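Local coordinates for protein B-agarase (Saccharophagus degradans, PDB 4BQ2) that hydrolyses the beta-1,4 linkages of agarose as a family 50 exo-beta-agarase, probably releasing short sugars from chain ends, at residues A[117-122]-A[193-198]; A[279-284]-A[741-746]; A[581-586]-A[615-620]. One frame throughout, in Å; residues are numbered along the deposited sequence.

Contact 1: A[117-122]-A[193-198]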
loop_
_atom_site.group_PDB
_atom_site.type_symbol
_atom_site.label_atom_id
_atom_site.label_comp_id
_atom_site.label_asym_id
_atom_site.label_seq_id
_atom_site.Cartn_x
_atom_site.Cartn_y
_atom_site.Cartn_z
ATOM N N SER A 117 3.551 23.999 10.919
ATOM C CA SER A 117 2.425 24.923 10.700
ATOM C C SER A 117 2.612 25.660 9.372
ATOM O O SER A 117 3.726 25.751 8.846
ATOM C CB SER A 117 2.382 25.960 11.813
ATOM O OG SER A 117 3.615 26.685 11.834
ATOM N N GLY A 118 1.506 26.184 8.839
ATOM C CA GLY A 118 1.556 27.051 7.685
ATOM C C GLY A 118 1.391 26.345 6.347
ATOM O O GLY A 118 1.313 25.113 6.284
ATOM N N HIS A 119 1.328 27.155 5.285
ATOM C CA HIS A 119 1.381 26.695 3.897
ATOM C C HIS A 119 0.334 25.627 3.649
ATOM O O HIS A 119 -0.846 25.829 3.971
ATOM C CB HIS A 119 2.818 26.260 3.536
ATOM C CG HIS A 119 3.816 27.378 3.584
ATOM N ND1 HIS A 119 4.968 27.384 2.820
ATOM C CD2 HIS A 119 3.821 28.543 4.281
ATOM C CE1 HIS A 119 5.650 28.491 3.073
ATOM N NE2 HIS A 119 4.967 29.215 3.949
ATOM N N ASP A 120 0.737 24.482 3.108
ATOM C CA ASP A 120 -0.249 23.464 2.786
ATOM C C ASP A 120 -0.743 22.666 3.984
ATOM O O ASP A 120 -1.485 21.691 3.807
ATOM C CB ASP A 120 0.203 22.560 1.618
ATOM C CG ASP A 120 1.606 21.931 1.822
ATOM O OD1 ASP A 120 2.338 22.298 2.769
ATOM O OD2 ASP A 120 1.987 21.073 0.973
ATOM N N LEU A 121 -0.344 23.070 5.194
ATOM C CA LEU A 121 -0.980 22.548 6.410
ATOM C C LEU A 121 -2.252 23.288 6.790
ATOM O O LEU A 121 -3.104 22.707 7.450
ATOM C CB LEU A 121 -0.022 22.496 7.614
ATOM C CG LEU A 121 1.257 21.638 7.543
ATOM C CD1 LEU A 121 1.954 21.626 8.904
ATOM C CD2 LEU A 121 1.003 20.206 7.081
ATOM N N GLU A 122 -2.401 24.537 6.339
ATOM C CA GLU A 122 -3.467 25.427 6.833
ATOM C C GLU A 122 -4.892 24.927 6.576
ATOM O O GLU A 122 -5.686 24.799 7.512
ATOM C CB GLU A 122 -3.298 26.842 6.291
ATOM C CG GLU A 122 -2.033 27.509 6.785
ATOM C CD GLU A 122 -2.272 28.941 7.205
ATOM O OE1 GLU A 122 -2.625 29.759 6.328
ATOM O OE2 GLU A 122 -2.126 29.243 8.411
ATOM N N PRO A 193 9.854 30.088 4.550
ATOM C CA PRO A 193 9.858 31.059 3.471
ATOM C C PRO A 193 8.419 31.364 3.056
ATOM O O PRO A 193 7.489 30.644 3.467
ATOM C CB PRO A 193 10.573 30.324 2.334
ATOM C CG PRO A 193 11.460 29.333 3.012
ATOM C CD PRO A 193 10.744 28.940 4.282
ATOM N N PRO A 194 8.214 32.439 2.274
ATOM C CA PRO A 194 6.866 32.718 1.744
ATOM C C PRO A 194 6.389 31.560 0.849
ATOM O O PRO A 194 7.190 31.002 0.098
ATOM C CB PRO A 194 7.072 33.970 0.881
ATOM C CG PRO A 194 8.309 34.615 1.406
ATOM C CD PRO A 194 9.172 33.526 1.999
ATOM N N GLN A 195 5.108 31.227 0.924
ATOM C CA GLN A 195 4.554 30.165 0.085
ATOM C C GLN A 195 4.538 30.580 -1.390
ATOM O O GLN A 195 4.030 31.641 -1.728
ATOM C CB GLN A 195 3.156 29.814 0.535
ATOM C CG GLN A 195 2.569 28.653 -0.243
ATOM C CD GLN A 195 1.208 28.258 0.260
ATOM O OE1 GLN A 195 0.298 29.084 0.355
ATOM N NE2 GLN A 195 1.052 26.995 0.573
ATOM N N ASP A 196 5.100 29.744 -2.260
ATOM C CA ASP A 196 5.037 29.986 -3.693
ATOM C C ASP A 196 3.602 29.725 -4.165
ATOM O O ASP A 196 3.135 28.569 -4.175
ATOM C CB ASP A 196 6.076 29.128 -4.436
ATOM C CG ASP A 196 5.868 29.105 -5.955
ATOM O OD1 ASP A 196 5.137 29.958 -6.502
ATOM O OD2 ASP A 196 6.457 28.209 -6.601
ATOM N N GLU A 197 2.961 30.827 -4.546
ATOM C CA GLU A 197 1.622 30.878 -5.096
ATOM C C GLU A 197 1.344 29.805 -6.156
ATOM O O GLU A 197 0.223 29.316 -6.273
ATOM C CB GLU A 197 1.401 32.282 -5.687
ATOM C CG GLU A 197 2.509 32.778 -6.624
ATOM C CD GLU A 197 3.827 33.111 -5.929
ATOM O OE1 GLU A 197 3.813 33.576 -4.769
ATOM O OE2 GLU A 197 4.892 32.910 -6.556
ATOM N N ASN A 198 2.384 29.449 -6.904
ATOM C CA ASN A 198 2.313 28.559 -8.059
ATOM C C ASN A 198 2.798 27.136 -7.783
ATOM O O ASN A 198 3.042 26.362 -8.722
ATOM C CB ASN A 198 3.118 29.141 -9.206
ATOM C CG ASN A 198 2.532 30.432 -9.704
ATOM O OD1 ASN A 198 1.303 30.571 -9.798
ATOM N ND2 ASN A 198 3.399 31.399 -10.001
#
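ND1 of H119 is hydrogen-bonded to the hydroxyl of T144, which limits rotation of the imidazole while the Q195 methylene packs over one face. The evidence for that packing is a CH-pi contact: Q195 CB stands 3.7 Å from the centroid of the H119 ring and only 6° off the ring normal, so it sits over the middle of that face. Q195 CA shares this face. The P193 carbonyl lies instead at the ring edge, near its plane.

Beyond CB, the two side chains run past each other in opposite directions. Q195 has CG anti to the backbone N (chi1 -176°) and stays extended, which carries its amide away from the ring and back toward the H119 main chain. There NE2 of Q195 comes within 3.4 Å of H119 CA and 3.5 Å of H119 CB, a contact with carbon alongside the chain, and the amide plane is turned 42° from the imidazole.

Both segments belong to the CBM-like beta domain: 117-122 follows strand 110-115, while the loop that holds 193-198 leads the chain out of strand 180-191 on its way to helix 222-235. The same T144 residue also binds the backbone of D196, and W145 meets the H119 ring almost perpendicularly, so a later part of the loop that carries H119 touches both partners.

In 117-122, a short 3-10 turn is closed by L121 N donating to G118 O at 2.8 Å. It presents D120, whose OD1 forms a salt bridge with K115 and whose OD2 accepts a hydrogen bond from N141. The backbone of D120 also borders the glutamine amide, with D120 N 3.6 Å from Q195 NE2.

Contact 2: A[279-284]-A[741-746]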
loop_
_atom_site.group_PDB
_atom_site.type_symbol
_atom_site.label_atom_id
_atom_site.label_comp_id
_atom_site.label_asym_id
_atom_site.label_seq_id
_atom_site.Cartn_x
_atom_site.Cartn_y
_atom_site.Cartn_z
ATOM N N TYR A 279 5.906 -29.522 -11.529
ATOM C CA TYR A 279 7.242 -28.896 -11.306
ATOM C C TYR A 279 7.165 -27.915 -10.169
ATOM O O TYR A 279 6.131 -27.226 -10.014
ATOM C CB TYR A 279 7.763 -28.195 -12.566
ATOM C CG TYR A 279 7.986 -29.143 -13.701
ATOM C CD1 TYR A 279 9.192 -29.833 -13.823
ATOM C CD2 TYR A 279 6.992 -29.358 -14.655
ATOM C CE1 TYR A 279 9.390 -30.730 -14.866
ATOM C CE2 TYR A 279 7.184 -30.249 -15.716
ATOM C CZ TYR A 279 8.386 -30.927 -15.812
ATOM O OH TYR A 279 8.564 -31.806 -16.851
ATOM N N PRO A 280 8.211 -27.867 -9.321
ATOM C CA PRO A 280 8.144 -26.943 -8.202
ATOM C C PRO A 280 7.983 -25.514 -8.741
ATOM O O PRO A 280 8.541 -25.193 -9.802
ATOM C CB PRO A 280 9.502 -27.119 -7.500
ATOM C CG PRO A 280 9.993 -28.487 -7.920
ATOM C CD PRO A 280 9.436 -28.705 -9.296
ATOM N N TYR A 281 7.222 -24.698 -8.022
ATOM C CA TYR A 281 6.874 -23.355 -8.488
ATOM C C TYR A 281 6.990 -22.334 -7.348
ATOM O O TYR A 281 6.739 -22.653 -6.182
ATOM C CB TYR A 281 5.443 -23.381 -9.088
ATOM C CG TYR A 281 4.932 -22.063 -9.694
ATOM C CD1 TYR A 281 5.249 -21.698 -10.997
ATOM C CD2 TYR A 281 4.120 -21.213 -8.951
ATOM C CE1 TYR A 281 4.763 -20.519 -11.555
ATOM C CE2 TYR A 281 3.642 -20.010 -9.482
ATOM C CZ TYR A 281 3.969 -19.671 -10.773
ATOM O OH TYR A 281 3.481 -18.488 -11.299
ATOM N N PHE A 282 7.326 -21.093 -7.701
ATOM C CA PHE A 282 7.514 -20.001 -6.743
ATOM C C PHE A 282 7.051 -18.729 -7.480
ATOM O O PHE A 282 7.486 -18.451 -8.612
ATOM C CB PHE A 282 8.975 -19.909 -6.268
ATOM C CG PHE A 282 9.211 -18.848 -5.203
ATOM C CD1 PHE A 282 9.541 -17.533 -5.563
ATOM C CD2 PHE A 282 9.121 -19.163 -3.854
ATOM C CE1 PHE A 282 9.759 -16.562 -4.590
ATOM C CE2 PHE A 282 9.334 -18.206 -2.863
ATOM C CZ PHE A 282 9.652 -16.891 -3.227
ATOM N N ALA A 283 6.099 -18.019 -6.868
ATOM C CA ALA A 283 5.413 -16.959 -7.568
ATOM C C ALA A 283 6.133 -15.616 -7.433
ATOM O O ALA A 283 6.370 -15.139 -6.322
ATOM C CB ALA A 283 3.974 -16.860 -7.057
ATOM N N THR A 284 6.497 -15.029 -8.568
ATOM C CA THR A 284 6.994 -13.672 -8.595
ATOM C C THR A 284 6.225 -12.932 -9.668
ATOM O O THR A 284 5.761 -13.543 -10.634
ATOM C CB THR A 284 8.506 -13.623 -8.887
ATOM O OG1 THR A 284 8.748 -14.207 -10.185
ATOM C CG2 THR A 284 9.306 -14.383 -7.777
ATOM N N LYS A 741 17.510 -16.849 -9.715
ATOM C CA LYS A 741 17.947 -17.671 -8.598
ATOM C C LYS A 741 16.858 -18.150 -7.623
ATOM O O LYS A 741 17.172 -18.865 -6.668
ATOM C CB LYS A 741 19.056 -16.934 -7.833
ATOM C CG LYS A 741 18.565 -15.890 -6.839
ATOM C CD LYS A 741 19.764 -15.044 -6.416
ATOM C CE LYS A 741 19.591 -14.520 -5.010
ATOM N NZ LYS A 741 20.672 -13.554 -4.662
ATOM N N ILE A 742 15.590 -17.774 -7.839
ATOM C CA ILE A 742 14.537 -18.191 -6.930
ATOM C C ILE A 742 14.533 -19.728 -6.727
ATOM O O ILE A 742 14.318 -20.194 -5.623
ATOM C CB ILE A 742 13.099 -17.712 -7.340
ATOM C CG1 ILE A 742 12.764 -18.061 -8.798
ATOM C CG2 ILE A 742 12.898 -16.222 -7.034
ATOM C CD1 ILE A 742 11.368 -17.629 -9.253
ATOM N N TYR A 743 14.792 -20.499 -7.774
ATOM C CA TYR A 743 14.627 -21.964 -7.636
ATOM C C TYR A 743 15.863 -22.662 -7.058
ATOM O O TYR A 743 15.731 -23.536 -6.172
ATOM C CB TYR A 743 14.227 -22.590 -8.972
ATOM C CG TYR A 743 12.794 -22.261 -9.391
ATOM C CD1 TYR A 743 11.711 -22.703 -8.631
ATOM C CD2 TYR A 743 12.534 -21.533 -10.559
ATOM C CE1 TYR A 743 10.392 -22.427 -9.010
ATOM C CE2 TYR A 743 11.231 -21.251 -10.946
ATOM C CZ TYR A 743 10.166 -21.689 -10.161
ATOM O OH TYR A 743 8.904 -21.411 -10.563
ATOM N N THR A 744 17.037 -22.292 -7.566
ATOM C CA THR A 744 18.307 -22.784 -7.023
ATOM C C THR A 744 18.435 -22.460 -5.538
ATOM O O THR A 744 18.801 -23.334 -4.751
ATOM C CB THR A 744 19.517 -22.264 -7.810
ATOM O OG1 THR A 744 19.426 -20.843 -7.908
ATOM C CG2 THR A 744 19.503 -22.827 -9.206
ATOM N N GLU A 745 18.084 -21.237 -5.135
ATOM C CA GLU A 745 17.992 -20.921 -3.702
ATOM C C GLU A 745 17.055 -21.842 -2.922
ATOM O O GLU A 745 17.472 -22.462 -1.956
ATOM C CB GLU A 745 17.577 -19.472 -3.459
ATOM C CG GLU A 745 18.534 -18.438 -4.016
ATOM C CD GLU A 745 19.719 -18.173 -3.118
ATOM O OE1 GLU A 745 19.526 -17.633 -2.009
ATOM O OE2 GLU A 745 20.847 -18.476 -3.541
ATOM N N ARG A 746 15.791 -21.928 -3.328
ATOM C CA ARG A 746 14.792 -22.647 -2.534
ATOM C C ARG A 746 15.077 -24.139 -2.519
ATOM O O ARG A 746 14.849 -24.826 -1.527
ATOM C CB ARG A 746 13.378 -22.478 -3.130
ATOM C CG ARG A 746 12.803 -21.077 -3.164
ATOM C CD ARG A 746 12.446 -20.556 -1.795
ATOM N NE ARG A 746 11.327 -21.253 -1.161
ATOM C CZ ARG A 746 10.744 -20.813 -0.053
ATOM N NH1 ARG A 746 11.165 -19.686 0.520
ATOM N NH2 ARG A 746 9.748 -21.496 0.499
#
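F282 packs against the C-terminal helix 742-746, which covers strand 280-287 where that strand is interrupted between 281 and 283. The strand pairs in parallel with 693-699, an arrangement consistent with the first and last strands closing the (beta/alpha)8 barrel of a family 50 catalytic domain.

Traced outward, the F282 side chain meets Y743, I742 and R746 in turn. CB lies 4.0 Å from Y743 CE1. CG is set anti to the backbone N (chi1 -176°), which sends the ring toward the helix. On one side of the ring, CD1 is 3.9 Å from I742 CG2, and CE1 meets the same methyl. On the other side, CD2 and CE2 face R746, with CE2 4.0 Å from R746 NE. CE2 sits over one face of the guanidinium, whose plane is inclined 40° to the ring. R746 reaches this place through a chain bent at both chi2 and chi3, and its terminal nitrogens are held by the carbonyls of I688, N690 and W271.

Y743 supplies the polar link. F282 N donates to Y743 OH over 3.3 Å at 142°, a long and somewhat bent bond, while that hydroxyl is also hydrogen-bonded to the carbonyl of G248. Two backbone groups therefore hold the phenol oxygen, and Y281 CA lies at the edge of the phenol, in the ring plane. T284, whose hydroxyl bonds N739, completes the apolar side: its CG2 meets I742 CG2 tip to tip at 4.1 Å.

Contact 3: A[581-586]-A[615-620]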
loop_
_atom_site.group_PDB
_atom_site.type_symbol
_atom_site.label_atom_id
_atom_site.label_comp_id
_atom_site.label_asym_id
_atom_site.label_seq_id
_atom_site.Cartn_x
_atom_site.Cartn_y
_atom_site.Cartn_z
ATOM N N GLN A 581 -16.286 -17.203 10.308
ATOM C CA GLN A 581 -17.465 -17.126 9.455
ATOM C C GLN A 581 -17.173 -16.419 8.130
ATOM O O GLN A 581 -17.699 -16.843 7.063
ATOM C CB GLN A 581 -18.640 -16.474 10.214
ATOM C CG GLN A 581 -19.912 -16.291 9.400
ATOM C CD GLN A 581 -20.638 -17.586 9.011
ATOM O OE1 GLN A 581 -20.350 -18.679 9.520
ATOM N NE2 GLN A 581 -21.607 -17.457 8.108
ATOM N N TYR A 582 -16.361 -15.344 8.188
ATOM C CA TYR A 582 -15.933 -14.653 6.971
ATOM C C TYR A 582 -15.241 -15.661 6.028
ATOM O O TYR A 582 -15.647 -15.824 4.853
ATOM C CB TYR A 582 -14.984 -13.470 7.277
ATOM C CG TYR A 582 -14.401 -12.893 5.998
ATOM C CD1 TYR A 582 -15.111 -11.952 5.235
ATOM C CD2 TYR A 582 -13.166 -13.328 5.519
ATOM C CE1 TYR A 582 -14.576 -11.452 4.044
ATOM C CE2 TYR A 582 -12.648 -12.861 4.324
ATOM C CZ TYR A 582 -13.356 -11.927 3.594
ATOM O OH TYR A 582 -12.801 -11.476 2.426
ATOM N N PHE A 583 -14.214 -16.349 6.545
ATOM C CA PHE A 583 -13.405 -17.262 5.718
ATOM C C PHE A 583 -14.122 -18.528 5.297
ATOM O O PHE A 583 -13.902 -19.002 4.179
ATOM C CB PHE A 583 -12.048 -17.581 6.370
ATOM C CG PHE A 583 -11.100 -16.431 6.345
ATOM C CD1 PHE A 583 -10.550 -16.011 5.135
ATOM C CD2 PHE A 583 -10.800 -15.708 7.512
ATOM C CE1 PHE A 583 -9.721 -14.902 5.082
ATOM C CE2 PHE A 583 -9.936 -14.602 7.466
ATOM C CZ PHE A 583 -9.390 -14.213 6.249
ATOM N N LYS A 584 -15.015 -19.021 6.160
ATOM C CA LYS A 584 -15.907 -20.150 5.855
ATOM C C LYS A 584 -16.764 -19.827 4.639
ATOM O O LYS A 584 -16.801 -20.596 3.656
ATOM C CB LYS A 584 -16.798 -20.529 7.046
ATOM C CG LYS A 584 -17.571 -21.844 6.839
ATOM C CD LYS A 584 -18.474 -22.183 8.020
ATOM C CE LYS A 584 -19.348 -23.396 7.730
ATOM N NZ LYS A 584 -20.613 -23.392 8.547
ATOM N N VAL A 585 -17.425 -18.679 4.675
ATOM C CA VAL A 585 -18.324 -18.301 3.581
ATOM C C VAL A 585 -17.555 -18.056 2.286
ATOM O O VAL A 585 -17.969 -18.527 1.217
ATOM C CB VAL A 585 -19.184 -17.069 3.934
ATOM C CG1 VAL A 585 -19.879 -16.504 2.703
ATOM C CG2 VAL A 585 -20.219 -17.452 4.959
ATOM N N VAL A 586 -16.445 -17.336 2.376
ATOM C CA VAL A 586 -15.681 -17.041 1.155
ATOM C C VAL A 586 -15.071 -18.301 0.547
ATOM O O VAL A 586 -15.174 -18.526 -0.684
ATOM C CB VAL A 586 -14.613 -15.964 1.368
ATOM C CG1 VAL A 586 -13.669 -15.872 0.163
ATOM C CG2 VAL A 586 -15.274 -14.611 1.580
ATOM N N LYS A 615 -5.405 -16.875 12.224
ATOM C CA LYS A 615 -5.641 -18.323 12.450
ATOM C C LYS A 615 -6.891 -18.821 11.711
ATOM O O LYS A 615 -6.917 -19.943 11.184
ATOM C CB LYS A 615 -5.721 -18.606 13.941
ATOM C CG LYS A 615 -4.340 -18.534 14.597
ATOM C CD LYS A 615 -4.445 -18.499 16.118
ATOM C CE LYS A 615 -3.125 -18.840 16.789
ATOM N NZ LYS A 615 -3.225 -18.654 18.266
ATOM N N ALA A 616 -7.892 -17.950 11.620
ATOM C CA ALA A 616 -9.098 -18.220 10.839
ATOM C C ALA A 616 -8.754 -18.431 9.369
ATOM O O ALA A 616 -9.235 -19.377 8.747
ATOM C CB ALA A 616 -10.132 -17.093 11.015
ATOM N N ALA A 617 -7.899 -17.562 8.821
ATOM C CA ALA A 617 -7.462 -17.685 7.433
ATOM C C ALA A 617 -6.668 -18.980 7.246
ATOM O O ALA A 617 -6.800 -19.676 6.230
ATOM C CB ALA A 617 -6.629 -16.472 7.030
ATOM N N ALA A 618 -5.865 -19.326 8.247
ATOM C CA ALA A 618 -5.071 -20.564 8.141
ATOM C C ALA A 618 -5.990 -21.788 8.006
ATOM O O ALA A 618 -5.625 -22.778 7.384
ATOM C CB ALA A 618 -4.146 -20.716 9.342
ATOM N N LYS A 619 -7.184 -21.708 8.570
ATOM C CA LYS A 619 -8.104 -22.845 8.599
ATOM C C LYS A 619 -8.716 -23.076 7.215
ATOM O O LYS A 619 -8.896 -24.233 6.803
ATOM C CB LYS A 619 -9.194 -22.600 9.659
ATOM C CG LYS A 619 -10.086 -23.801 9.991
ATOM C CD LYS A 619 -11.019 -23.470 11.161
ATOM C CE LYS A 619 -11.684 -24.720 11.728
ATOM N NZ LYS A 619 -12.369 -25.515 10.680
ATOM N N TYR A 620 -8.997 -21.984 6.490
ATOM C CA TYR A 620 -9.781 -22.073 5.263
ATOM C C TYR A 620 -9.021 -21.784 3.968
ATOM O O TYR A 620 -9.318 -22.373 2.932
ATOM C CB TYR A 620 -11.011 -21.157 5.336
ATOM C CG TYR A 620 -12.037 -21.604 6.364
ATOM C CD1 TYR A 620 -12.917 -22.654 6.090
ATOM C CD2 TYR A 620 -12.122 -20.982 7.591
ATOM C CE1 TYR A 620 -13.851 -23.073 7.022
ATOM C CE2 TYR A 620 -13.047 -21.399 8.533
ATOM C CZ TYR A 620 -13.904 -22.440 8.228
ATOM O OH TYR A 620 -14.839 -22.826 9.143
#
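F583 and Y620 both carry CG opposite the carbonyl carbon and beside the backbone N (chi1 -72° and -67°), and with both CB atoms directed at the partner helix this brings the two rings into the space between the helices. They do not stack on each other. Instead, each ring lies on the partner's backbone: A617 CA stands over the centre of the F583 ring, 3.8 Å above its plane. A617 CB is 3.9 Å from the F583 centroid in a CH-pi contact over the same face. The opposite face is covered by CD2 of Y582, so the phenyl is clamped on both sides. A616 adds its methyl at 3.8 Å from F583 CD2, and F583 CB is 3.6 Å from Y620 CD2.

Segments 581-586 and 615-620 run nearly parallel, their axes crossing at -23° and approaching to 8.8 Å. Helix 565-593 is followed by the short strand 598-599 and then helix 611-620, a succession that fits neighbouring outer helices of a (beta/alpha)8 barrel. The small side chains of A616 and A617 are consistent with this close approach, which brings F583 CA within 6.0 Å of Y620 CA.

Y620 makes the outer half of the interface. Its ring lies across the 581-586 backbone, with K584 CA over its centre and CG of K619 toward the rim of the other face. K584 CB makes a CH-pi contact 4.1 Å from the Y620 centroid. From there the extended lysine crosses the phenol obliquely, its CG 3.7 Å from Y620 OH, before the chain departs from the interface. Beyond the pair, the Y620 carbonyl oxygen is hydrogen-bonded to a glycerol, probably from the crystallisation liquor.

Contact 1 belongs to a different part of the molecule from the other two: its centre is 51 Å from that of contact 2 and 49 Å from that of contact 3, on the opposite side of the chain's centre. Strand 180-191, which runs into 193-198, also carries D185 of the calcium site, tying contact 1 to the metal-binding beta domain. Contacts 2 and 3 lie closer, with centres 28 Å apart and nearest atoms about 16 Å apart, without touching. In sequence, contact 3 falls wholly between 279-284 and 741-746. Contact 2 thus brings distant chain regions together, whereas contact 3 joins segments with 28 residues between them.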